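Local coordinates for ancestral D-type dye decolorizing peroxidase (PDB 7ANV), which is an ancestral fungal haem peroxidase that decolorizes dyes, probably using hydrogen peroxide to oxidise them, at residues Ala32-His37 with His171-Glu176; Lys39-Leu44 with Ala163-Gly168; Glu21-Phe26 with Arg368-Gly373. All coordinates share one frame; numbering follows the deposited sequence.

Interaction 1: Ala32-His37 with His171-Glu176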
# COMPACT_ATOMS: atom_id res chain seq x y z
N ALA A 32 -23.43 -22.66 2.49
CA ALA A 32 -23.74 -23.36 3.76
C ALA A 32 -22.49 -24.08 4.26
O ALA A 32 -22.12 -23.92 5.44
CB ALA A 32 -24.89 -24.29 3.58
N ALA A 33 -21.78 -24.77 3.37
CA ALA A 33 -20.58 -25.51 3.78
C ALA A 33 -19.50 -24.52 4.18
O ALA A 33 -18.80 -24.76 5.17
CB ALA A 33 -20.11 -26.42 2.68
N PHE A 34 -19.37 -23.43 3.44
CA PHE A 34 -18.34 -22.40 3.72
C PHE A 34 -18.50 -21.85 5.14
O PHE A 34 -17.53 -21.69 5.88
CB PHE A 34 -18.37 -21.27 2.70
CG PHE A 34 -17.37 -20.19 3.04
CD1 PHE A 34 -16.04 -20.31 2.65
CD2 PHE A 34 -17.73 -19.09 3.79
CE1 PHE A 34 -15.10 -19.33 2.98
CE2 PHE A 34 -16.78 -18.15 4.18
CZ PHE A 34 -15.48 -18.24 3.74
N ARG A 35 -19.74 -21.59 5.55
CA ARG A 35 -20.00 -20.99 6.87
C ARG A 35 -19.63 -22.02 7.95
O ARG A 35 -19.12 -21.59 9.00
CB ARG A 35 -21.43 -20.46 6.96
CG ARG A 35 -21.74 -19.33 5.99
CD ARG A 35 -23.13 -18.74 6.19
NE ARG A 35 -23.18 -17.98 7.44
CZ ARG A 35 -24.24 -17.84 8.24
NH1 ARG A 35 -25.41 -18.41 7.96
NH2 ARG A 35 -24.13 -17.13 9.36
N LYS A 36 -19.82 -23.32 7.72
CA LYS A 36 -19.44 -24.38 8.69
C LYS A 36 -17.93 -24.47 8.75
O LYS A 36 -17.38 -24.51 9.87
CB LYS A 36 -19.97 -25.75 8.26
CG LYS A 36 -21.47 -25.88 8.38
CD LYS A 36 -21.96 -25.57 9.78
CE LYS A 36 -23.36 -26.09 10.05
NZ LYS A 36 -24.06 -25.25 11.04
N HIS A 37 -17.28 -24.50 7.58
CA HIS A 37 -15.80 -24.58 7.45
C HIS A 37 -15.13 -23.40 8.16
O HIS A 37 -14.12 -23.60 8.85
CB HIS A 37 -15.40 -24.63 5.98
CG HIS A 37 -15.81 -25.90 5.32
ND1 HIS A 37 -15.77 -26.07 3.94
CD2 HIS A 37 -16.24 -27.08 5.84
CE1 HIS A 37 -16.17 -27.30 3.67
NE2 HIS A 37 -16.46 -27.94 4.81
N HIS A 171 -15.77 -32.32 -0.35
CA HIS A 171 -16.38 -31.35 0.61
C HIS A 171 -16.03 -29.90 0.25
O HIS A 171 -16.41 -29.01 1.04
CB HIS A 171 -15.96 -31.66 2.06
CG HIS A 171 -16.45 -33.01 2.51
ND1 HIS A 171 -17.75 -33.24 2.87
CD2 HIS A 171 -15.82 -34.19 2.60
CE1 HIS A 171 -17.91 -34.52 3.17
NE2 HIS A 171 -16.73 -35.13 3.00
N ALA A 172 -15.32 -29.61 -0.84
CA ALA A 172 -14.85 -28.23 -1.13
C ALA A 172 -16.02 -27.25 -1.04
O ALA A 172 -17.09 -27.48 -1.68
CB ALA A 172 -14.19 -28.14 -2.48
N SER A 173 -15.82 -26.14 -0.35
CA SER A 173 -16.78 -25.02 -0.23
C SER A 173 -16.25 -23.81 -1.00
O SER A 173 -17.00 -22.83 -1.12
CB SER A 173 -17.07 -24.70 1.22
OG SER A 173 -15.88 -24.26 1.91
N ILE A 174 -15.00 -23.83 -1.45
CA ILE A 174 -14.38 -22.71 -2.22
C ILE A 174 -13.59 -23.28 -3.38
O ILE A 174 -13.21 -24.47 -3.33
CB ILE A 174 -13.48 -21.85 -1.31
CG1 ILE A 174 -12.20 -22.58 -0.91
CG2 ILE A 174 -14.25 -21.40 -0.09
CD1 ILE A 174 -11.32 -21.77 0.02
N HIS A 175 -13.33 -22.42 -4.35
CA HIS A 175 -12.54 -22.66 -5.57
C HIS A 175 -11.45 -21.58 -5.58
O HIS A 175 -11.78 -20.37 -5.39
CB HIS A 175 -13.46 -22.64 -6.81
CG HIS A 175 -12.76 -22.46 -8.13
ND1 HIS A 175 -12.19 -23.52 -8.82
CD2 HIS A 175 -12.53 -21.36 -8.89
CE1 HIS A 175 -11.63 -23.08 -9.93
NE2 HIS A 175 -11.82 -21.76 -9.99
N GLU A 176 -10.22 -21.96 -5.82
CA GLU A 176 -9.08 -21.01 -5.97
C GLU A 176 -9.27 -20.23 -7.28
O GLU A 176 -9.40 -20.88 -8.34
CB GLU A 176 -7.79 -21.81 -5.96
CG GLU A 176 -6.55 -20.95 -6.15
CD GLU A 176 -5.30 -21.77 -6.36
OE1 GLU A 176 -5.29 -22.98 -5.95
OE2 GLU A 176 -4.33 -21.19 -6.89

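Interaction 2: Lys39-Leu44 with Ala163-Gly168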
# COMPACT_ATOMS: atom_id res chain seq x y z
N LYS A 39 -15.91 -21.85 10.76
CA LYS A 39 -15.85 -22.07 12.23
C LYS A 39 -14.49 -22.70 12.60
O LYS A 39 -13.93 -22.36 13.66
CB LYS A 39 -17.02 -22.93 12.68
CG LYS A 39 -17.31 -22.81 14.16
CD LYS A 39 -18.53 -23.57 14.68
CE LYS A 39 -18.97 -22.97 16.01
NZ LYS A 39 -19.98 -23.79 16.73
N GLN A 40 -13.98 -23.59 11.76
CA GLN A 40 -12.70 -24.30 11.97
C GLN A 40 -11.52 -23.41 11.57
O GLN A 40 -10.44 -23.62 12.13
CB GLN A 40 -12.72 -25.62 11.20
CG GLN A 40 -13.96 -26.44 11.49
CD GLN A 40 -14.03 -26.78 12.95
OE1 GLN A 40 -13.02 -27.14 13.55
NE2 GLN A 40 -15.22 -26.65 13.54
N LEU A 41 -11.72 -22.40 10.72
CA LEU A 41 -10.61 -21.46 10.39
C LEU A 41 -10.39 -20.48 11.55
O LEU A 41 -9.27 -20.03 11.73
CB LEU A 41 -10.91 -20.71 9.10
CG LEU A 41 -9.81 -19.75 8.65
CD1 LEU A 41 -8.57 -20.51 8.22
CD2 LEU A 41 -10.29 -18.81 7.54
N ILE A 42 -11.44 -20.09 12.25
CA ILE A 42 -11.34 -18.97 13.23
C ILE A 42 -10.18 -19.16 14.21
O ILE A 42 -9.45 -18.20 14.47
CB ILE A 42 -12.70 -18.68 13.88
CG1 ILE A 42 -13.61 -18.08 12.80
CG2 ILE A 42 -12.54 -17.72 15.04
CD1 ILE A 42 -15.05 -17.96 13.18
N PRO A 43 -9.95 -20.35 14.80
CA PRO A 43 -8.81 -20.52 15.71
C PRO A 43 -7.44 -20.26 15.07
O PRO A 43 -6.53 -20.05 15.79
CB PRO A 43 -8.86 -22.01 16.10
CG PRO A 43 -10.32 -22.39 15.90
CD PRO A 43 -10.80 -21.56 14.73
N LEU A 44 -7.32 -20.29 13.75
CA LEU A 44 -6.04 -20.08 13.01
C LEU A 44 -5.84 -18.59 12.76
O LEU A 44 -4.72 -18.22 12.37
CB LEU A 44 -6.06 -20.81 11.67
CG LEU A 44 -5.75 -22.31 11.70
CD1 LEU A 44 -6.76 -23.06 12.49
CD2 LEU A 44 -5.67 -22.85 10.29
N ALA A 163 -7.49 -27.84 3.64
CA ALA A 163 -8.21 -28.99 4.25
C ALA A 163 -9.49 -28.49 4.92
O ALA A 163 -10.56 -29.16 4.82
CB ALA A 163 -7.33 -29.72 5.25
N ILE A 164 -9.37 -27.41 5.66
CA ILE A 164 -10.53 -26.85 6.41
C ILE A 164 -11.64 -26.55 5.41
O ILE A 164 -12.79 -26.83 5.74
CB ILE A 164 -10.10 -25.66 7.25
CG1 ILE A 164 -9.29 -26.12 8.46
CG2 ILE A 164 -11.27 -24.78 7.68
CD1 ILE A 164 -8.51 -24.99 9.10
N PHE A 165 -11.35 -25.99 4.23
CA PHE A 165 -12.38 -25.64 3.22
C PHE A 165 -12.63 -26.78 2.21
O PHE A 165 -13.37 -26.59 1.24
CB PHE A 165 -12.01 -24.32 2.54
CG PHE A 165 -12.16 -23.16 3.50
CD1 PHE A 165 -13.41 -22.72 3.87
CD2 PHE A 165 -11.06 -22.59 4.12
CE1 PHE A 165 -13.57 -21.67 4.77
CE2 PHE A 165 -11.22 -21.57 5.04
CZ PHE A 165 -12.48 -21.11 5.37
N GLY A 166 -12.03 -27.94 2.43
CA GLY A 166 -12.30 -29.13 1.60
C GLY A 166 -11.71 -29.04 0.20
O GLY A 166 -12.10 -29.86 -0.66
N VAL A 167 -10.75 -28.14 -0.03
CA VAL A 167 -10.13 -27.93 -1.36
C VAL A 167 -9.42 -29.22 -1.77
O VAL A 167 -8.61 -29.72 -0.98
CB VAL A 167 -9.17 -26.73 -1.38
CG1 VAL A 167 -8.40 -26.62 -2.69
CG2 VAL A 167 -9.94 -25.45 -1.08
N GLY A 168 -9.67 -29.69 -2.99
CA GLY A 168 -9.05 -30.93 -3.51
C GLY A 168 -9.85 -32.18 -3.19
O GLY A 168 -9.34 -33.29 -3.45

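Interaction 3: Glu21-Phe26 with Arg368-Gly373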
# COMPACT_ATOMS: atom_id res chain seq x y z
N GLU A 21 4.72 -14.17 1.81
CA GLU A 21 3.28 -14.08 2.10
C GLU A 21 2.56 -14.54 0.84
O GLU A 21 2.93 -14.07 -0.24
CB GLU A 21 2.94 -12.64 2.48
CG GLU A 21 1.51 -12.44 2.93
CD GLU A 21 1.27 -10.99 3.34
OE1 GLU A 21 2.01 -10.10 2.83
OE2 GLU A 21 0.33 -10.76 4.14
N THR A 22 1.51 -15.34 1.00
CA THR A 22 0.72 -15.82 -0.13
C THR A 22 -0.69 -15.26 0.03
O THR A 22 -1.22 -15.24 1.15
CB THR A 22 0.73 -17.35 -0.22
OG1 THR A 22 2.04 -17.74 -0.62
CG2 THR A 22 -0.28 -17.83 -1.24
N TYR A 23 -1.23 -14.72 -1.05
CA TYR A 23 -2.63 -14.28 -1.13
C TYR A 23 -3.39 -15.33 -1.92
O TYR A 23 -3.07 -15.55 -3.08
CB TYR A 23 -2.64 -12.91 -1.80
CG TYR A 23 -2.01 -11.86 -0.95
CD1 TYR A 23 -0.65 -11.62 -1.02
CD2 TYR A 23 -2.77 -11.08 -0.10
CE1 TYR A 23 -0.04 -10.67 -0.22
CE2 TYR A 23 -2.18 -10.12 0.68
CZ TYR A 23 -0.83 -9.90 0.61
OH TYR A 23 -0.22 -8.95 1.37
N PHE A 24 -4.36 -15.96 -1.27
CA PHE A 24 -5.23 -17.01 -1.85
C PHE A 24 -6.61 -16.40 -2.10
O PHE A 24 -7.40 -16.20 -1.14
CB PHE A 24 -5.23 -18.21 -0.91
CG PHE A 24 -6.01 -19.38 -1.38
CD1 PHE A 24 -7.38 -19.44 -1.20
CD2 PHE A 24 -5.37 -20.47 -1.93
CE1 PHE A 24 -8.08 -20.58 -1.58
CE2 PHE A 24 -6.07 -21.60 -2.32
CZ PHE A 24 -7.43 -21.64 -2.15
N PHE A 25 -6.88 -16.06 -3.36
CA PHE A 25 -8.14 -15.39 -3.75
C PHE A 25 -9.12 -16.51 -4.11
O PHE A 25 -8.78 -17.44 -4.88
CB PHE A 25 -7.94 -14.45 -4.94
CG PHE A 25 -7.01 -13.32 -4.64
CD1 PHE A 25 -7.50 -12.16 -4.05
CD2 PHE A 25 -5.67 -13.39 -4.95
CE1 PHE A 25 -6.65 -11.10 -3.79
CE2 PHE A 25 -4.82 -12.34 -4.66
CZ PHE A 25 -5.31 -11.18 -4.12
N PHE A 26 -10.30 -16.47 -3.52
CA PHE A 26 -11.23 -17.61 -3.67
C PHE A 26 -12.62 -17.13 -4.03
O PHE A 26 -13.00 -15.98 -3.79
CB PHE A 26 -11.27 -18.46 -2.39
CG PHE A 26 -11.80 -17.72 -1.19
CD1 PHE A 26 -13.15 -17.73 -0.88
CD2 PHE A 26 -10.93 -17.06 -0.34
CE1 PHE A 26 -13.64 -17.07 0.23
CE2 PHE A 26 -11.42 -16.37 0.76
CZ PHE A 26 -12.76 -16.39 1.05
N ARG A 368 0.60 -2.62 4.22
CA ARG A 368 1.07 -3.96 4.63
C ARG A 368 1.46 -4.77 3.40
O ARG A 368 1.26 -6.03 3.44
CB ARG A 368 0.03 -4.74 5.43
CG ARG A 368 -0.39 -4.08 6.73
CD ARG A 368 0.66 -4.06 7.80
NE ARG A 368 0.05 -3.51 9.00
CZ ARG A 368 0.65 -2.75 9.88
NH1 ARG A 368 1.90 -2.37 9.70
NH2 ARG A 368 -0.03 -2.28 10.91
N GLY A 369 2.01 -4.10 2.40
CA GLY A 369 2.29 -4.80 1.14
C GLY A 369 3.55 -5.66 1.25
O GLY A 369 4.18 -5.75 2.34
N ILE A 370 3.94 -6.26 0.15
CA ILE A 370 5.19 -7.06 0.06
C ILE A 370 5.60 -7.06 -1.40
O ILE A 370 4.74 -7.14 -2.27
CB ILE A 370 4.97 -8.48 0.63
CG1 ILE A 370 6.27 -9.25 0.74
CG2 ILE A 370 3.90 -9.22 -0.15
CD1 ILE A 370 6.16 -10.54 1.52
N PRO A 371 6.91 -6.98 -1.71
CA PRO A 371 7.35 -7.18 -3.07
C PRO A 371 6.99 -8.58 -3.59
O PRO A 371 6.81 -9.51 -2.79
CB PRO A 371 8.88 -7.02 -2.95
CG PRO A 371 9.06 -6.16 -1.76
CD PRO A 371 7.99 -6.62 -0.80
N TYR A 372 6.92 -8.73 -4.91
CA TYR A 372 6.82 -10.05 -5.55
C TYR A 372 7.79 -10.13 -6.71
O TYR A 372 8.19 -9.13 -7.32
CB TYR A 372 5.40 -10.33 -6.03
CG TYR A 372 4.98 -9.59 -7.26
CD1 TYR A 372 4.37 -8.34 -7.21
CD2 TYR A 372 5.16 -10.16 -8.51
CE1 TYR A 372 3.97 -7.68 -8.37
CE2 TYR A 372 4.75 -9.53 -9.67
CZ TYR A 372 4.17 -8.27 -9.61
OH TYR A 372 3.74 -7.68 -10.77
N GLY A 373 8.13 -11.38 -7.02
CA GLY A 373 8.89 -11.70 -8.24
C GLY A 373 10.38 -11.78 -7.97
O GLY A 373 10.89 -11.43 -6.91

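Interaction 1: Ala32-His37 with His171-Glu176
His37 and Ser173 carry the polar half of this contact, where helix 31-41 lies against the turn that leads into strand 174-183. The imidazole sits with CG anti to the carbonyl carbon (chi1 -68°), and its ND1 meets Ser173 OG edge-on at 2.7 Å, close to the ring plane. Either atom could be the donor, and the bond is moderately bent, at 151°. At the same edge CE1 lies 3.1 Å from His171 O, in the plane of the ring. One face carries Ala33 O, a carbonyl of the same helix, 3.2 Å above the plane and toward the rim. The serine OG stands between the backbone N and the carbonyl carbon (chi1 63°), from where it reaches ND1 and also makes a weak hydrogen bond to Phe165 O. Its short side chain lets the helix come close, with Ser173 CB 3.4 Å from Phe34 N; alanine's single methyl suits this close approach, Ala33 CB meeting Ser173 CB at 3.8 Å. Apolar contact takes over at Phe34. Its CD1 touches Ile174 CG2 at 3.4 Å, the methyl lying at the ring edge near its plane as the two side chains cross obliquely. Ring and branched chain both belong in this buried layer, where Ile174 also touches Phe24 and Phe26 of strand 20-28. The chemistry thus divides in two: a hydrocarbon layer supplies close contact toward the sheet, while a directional bond at ND1 fixes how His37 is turned, and His171 O beside CE1 probably adds a weak electrostatic attraction to the polarised C-H of the imidazole.

Interaction 2: Lys39-Leu44 with Ala163-Gly168
Leu41 CD2 touches the rim of the Phe165 ring, nearly in its plane, at 3.8 Å from both CE2 and CZ, and the two side chains cross at about a right angle. On one face of that ring lies Ile164 CG2, the methyl of the preceding residue, 4.1 Å above the plane and displaced toward the rim. The ring of Phe34 from interaction 1 also meets this phenylalanine, with the planes only about 20° apart. A flat, buried ring suits the place because leucine can fit its rim while a methyl rests above it.

Ile164, near the C-terminal end of helix 151-164, uses both its branches. With CG1 anti to the carbonyl carbon (chi1 -73°), CG2 falls anti to the backbone N and faces the end of helix 31-41, 3.9 Å from Gln40 CB and equally far from Leu41 N. The other branch runs out to CD1, which meets Leu44 CD2 tip to tip at 3.7 Å and approaches Gln40 O at 3.8 Å. An alanine here would probably leave Leu44 CD2 without its methyl partner and open a gap beside Gln40 and above the Phe165 ring.

Behind the contact, helix 151-164 closes in a Schellman motif: Val167 N bonds to Glu162 O, and Gly166, at positive phi, takes the C-prime position. No hydrogen bond joins the two helix ends across the contact. Their association therefore rests on shape and the burial of hydrocarbon, with beta-branched Ile164 filling the angle between Leu44, Gln40 and the aromatic ring.

Interaction 3: Glu21-Phe26 with Arg368-Gly373
Glu21 and Ile370 meet between two beta-sheets. The glutamate begins with CB 4.0 Å from Ile370 CD1. CG then stands anti to the backbone N (chi1 -175°), and the chain stays extended beyond it (chi2 178°), so the hydrocarbon part passes the isoleucine and brings the carboxylate to its other branch. There OE1 lies 3.6 Å from Ile370 CG2 and 4.0 Å from Ile370 CB, a van der Waals contact of a polar atom with an apolar group. Its polar need is met by Lys18, whose NZ forms a salt bridge with OE1 and also bonds to Arg368 O and Gly369 O. One ammonium group thus ties the carboxylate to the backbone of 368-373, and its charge would probably help keep Glu21 ionised in this buried setting. Tyr23 OH stands 2.9 Å from Glu21 OE1; this hydrogen bond is weak and not settled, since another acceptor lies within reach of the same proton. The tyrosine ring edge receives Ile370 CG2 near its plane, 4.2 Å from CE1, and OH lies 3.9 Å from Arg368 O. Isoleucine suits the place because its two branches reach different partners: CD1 serves the base of Glu21, and CG2 touches both the carboxylate and the tyrosine ring edge.

Strand 20-28 is an inner strand of its sheet, bonded to 142-148 on one flank and 174-183 on the other, whereas 366-372 is an outermost strand of the second. Tyr23 continues toward that second sheet, touching Leu393 and Val395 of strand 391-398 and meeting Phe251 edge-to-face. The contact therefore joins the two four-stranded antiparallel sheets through side chains, as expected for the paired alpha+beta domains of a dye-decolorizing peroxidase.

In the fold
Interactions 1 and 2 are neighbours, with centres about 8 Å apart, and share helix 31-41. Ser173 N lies 3.0 Å from Phe165 O, a probable hydrogen bond that ties the two together. Interaction 3 lies about 22 Å, centre to centre, from interaction 1, yet Phe34 CE1 comes within 3.9 Å of Phe26 CE1, and strands 20-28 and 174-183 are sheet neighbours. Interaction 2 has no direct touch with interaction 3. Interaction 3 lies toward the haem: the Arg368 side chain is about 10 Å from it, and the preceding Arg367 lines the oxygen-molecule pocket.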